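Side-chain contact in heptaprenyl diphosphate synthase (HEPPP synthase) subunit 1 family protein (Staphylococcus aureus, PDB 5H9D), which probably serves as the regulatory, non-catalytic partner in the synthesis of heptaprenyl diphosphate, the C35 precursor of the menaquinone side chain: residues F132-L137 with D145-Y150. Residues are numbered along the deposited sequence; the frame is centred on the assembly and turned at random.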
# COMPACT_ATOMS: atom_id res chain seq x y z
N PHE C 132 -16.36 -13.87 3.64
CA PHE C 132 -15.37 -14.30 2.66
C PHE C 132 -15.63 -15.69 2.12
O PHE C 132 -15.62 -15.89 0.92
CB PHE C 132 -13.94 -14.21 3.20
CG PHE C 132 -13.48 -12.80 3.42
CD1 PHE C 132 -13.96 -11.77 2.61
CD2 PHE C 132 -12.61 -12.49 4.47
CE1 PHE C 132 -13.59 -10.46 2.83
CE2 PHE C 132 -12.23 -11.18 4.69
CZ PHE C 132 -12.73 -10.15 3.87
N PRO C 133 -15.84 -16.68 3.00
CA PRO C 133 -16.10 -18.01 2.43
C PRO C 133 -17.45 -18.07 1.72
O PRO C 133 -17.56 -18.66 0.65
CB PRO C 133 -16.01 -18.94 3.65
CG PRO C 133 -16.23 -18.05 4.82
CD PRO C 133 -15.54 -16.76 4.44
N TYR C 134 -18.48 -17.44 2.30
CA TYR C 134 -19.80 -17.43 1.69
C TYR C 134 -19.74 -17.03 0.23
O TYR C 134 -20.24 -17.75 -0.62
CB TYR C 134 -20.76 -16.48 2.43
CG TYR C 134 -22.08 -16.21 1.71
CD1 TYR C 134 -22.13 -15.35 0.60
CD2 TYR C 134 -23.27 -16.82 2.12
CE1 TYR C 134 -23.33 -15.12 -0.08
CE2 TYR C 134 -24.48 -16.58 1.44
CZ TYR C 134 -24.50 -15.74 0.34
OH TYR C 134 -25.66 -15.51 -0.36
N ILE C 135 -19.11 -15.89 -0.06
CA ILE C 135 -19.03 -15.43 -1.45
C ILE C 135 -17.97 -16.17 -2.28
O ILE C 135 -18.06 -16.20 -3.50
CB ILE C 135 -18.80 -13.85 -1.55
CG1 ILE C 135 -17.34 -13.53 -1.77
CG2 ILE C 135 -19.23 -13.14 -0.30
CD1 ILE C 135 -16.97 -13.47 -3.20
N THR C 136 -16.98 -16.78 -1.64
CA THR C 136 -15.98 -17.49 -2.43
C THR C 136 -16.62 -18.77 -2.94
O THR C 136 -16.60 -19.04 -4.15
CB THR C 136 -14.71 -17.88 -1.62
OG1 THR C 136 -14.37 -16.85 -0.68
CG2 THR C 136 -13.55 -18.03 -2.58
N LEU C 137 -17.20 -19.55 -2.03
CA LEU C 137 -17.88 -20.81 -2.37
C LEU C 137 -19.07 -20.55 -3.31
O LEU C 137 -19.17 -21.15 -4.39
CB LEU C 137 -18.40 -21.51 -1.10
CG LEU C 137 -17.49 -21.88 0.09
CD1 LEU C 137 -18.35 -22.22 1.30
CD2 LEU C 137 -16.58 -23.05 -0.25
N ASP C 145 -26.29 -22.61 -3.60
CA ASP C 145 -25.54 -23.72 -3.05
C ASP C 145 -25.37 -23.58 -1.53
O ASP C 145 -25.97 -24.33 -0.76
CB ASP C 145 -24.18 -23.77 -3.74
CG ASP C 145 -23.31 -24.90 -3.26
OD1 ASP C 145 -23.80 -26.06 -3.24
OD2 ASP C 145 -22.13 -24.64 -2.93
N GLU C 146 -24.53 -22.63 -1.12
CA GLU C 146 -24.29 -22.38 0.29
C GLU C 146 -25.20 -21.26 0.75
O GLU C 146 -25.17 -20.87 1.92
CB GLU C 146 -22.84 -21.97 0.51
CG GLU C 146 -21.83 -23.09 0.38
CD GLU C 146 -21.94 -24.10 1.51
OE1 GLU C 146 -22.10 -23.67 2.67
OE2 GLU C 146 -21.86 -25.31 1.24
N SER C 147 -25.99 -20.75 -0.18
CA SER C 147 -26.92 -19.65 0.07
C SER C 147 -28.17 -20.11 0.83
O SER C 147 -28.77 -19.34 1.58
CB SER C 147 -27.32 -18.99 -1.26
OG SER C 147 -27.67 -17.62 -1.08
N GLU C 148 -28.55 -21.37 0.63
CA GLU C 148 -29.70 -21.93 1.32
C GLU C 148 -29.21 -22.35 2.71
O GLU C 148 -30.00 -22.51 3.65
CB GLU C 148 -30.26 -23.14 0.55
CG GLU C 148 -29.63 -24.49 0.91
CD GLU C 148 -30.22 -25.11 2.17
OE1 GLU C 148 -29.66 -26.10 2.69
OE2 GLU C 148 -31.27 -24.60 2.65
N ILE C 149 -27.90 -22.53 2.83
CA ILE C 149 -27.25 -22.95 4.06
C ILE C 149 -26.41 -21.78 4.62
O ILE C 149 -25.54 -21.98 5.48
CB ILE C 149 -26.33 -24.17 3.79
CG1 ILE C 149 -26.12 -25.00 5.06
CG2 ILE C 149 -24.99 -23.70 3.24
CD1 ILE C 149 -27.31 -25.87 5.43
N TYR C 150 -26.68 -20.58 4.12
CA TYR C 150 -25.98 -19.36 4.53
C TYR C 150 -25.67 -19.32 6.03
O TYR C 150 -24.50 -19.22 6.42
CB TYR C 150 -26.84 -18.14 4.11
CG TYR C 150 -26.35 -16.75 4.52
CD1 TYR C 150 -26.90 -15.61 3.93
CD2 TYR C 150 -25.38 -16.57 5.52
CE1 TYR C 150 -26.50 -14.33 4.31
CE2 TYR C 150 -24.98 -15.29 5.91
CZ TYR C 150 -25.55 -14.18 5.30
OH TYR C 150 -25.16 -12.91 5.69
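Glu146 meets Leu137, and Ser147 and Tyr150 meet Tyr134, where the loop that follows helix 118-140 in this all-helical, terpene-synthase-clan subunit doubles back against the helix it has just left. The backbones come nearest at Tyr134 and Glu146, whose CA atoms are 6.8 Å apart. Glu146 lays the aliphatic part of its side chain obliquely across Leu137: its CG is 3.7 Å from Leu137 CD1. A glutamate suits this place because its methylenes can pack on a buried leucine, and the bend at chi2 (-69°) leaves the carboxylate carbon CD 4.1 Å from that same Leu137 CD1. Leu153, from helix 150-153, touches Leu137, Glu146 and Tyr134, adding an apolar side chain beside all three. Ser147, next along the loop, supplies a small hydroxyl, and its OG donates a hydrogen bond to Tyr134 OH over 3.0 Å. With its CG anti to the backbone N (chi1 169°), Tyr134 carries its ring out from the helix, allowing the phenol oxygen to span the gap to the serine. Tyrosine suits position 134 because this oxygen takes the bond from Ser147 OG while the ring carbons pack on Tyr150. At the end of the segment, Tyr150 offers one face of its ring to the edge of Tyr134 in an edge-to-face pair, with centroids 4.7 Å apart and planes inclined at 55°, a tilted version of the T shape. An aromatic residue suits this end of the loop by presenting a flat face to that edge. The Tyr150 ring also rests on Val126, Lys127 and Thr130, one to two turns before Tyr134 in helix 118-140, so it bridges back along that helix. The edge of Tyr134 approaches through CE2, which lies 3.6 Å from Tyr150 CD1, with Tyr134 CD2 beside it 3.9 Å from Tyr150 CG.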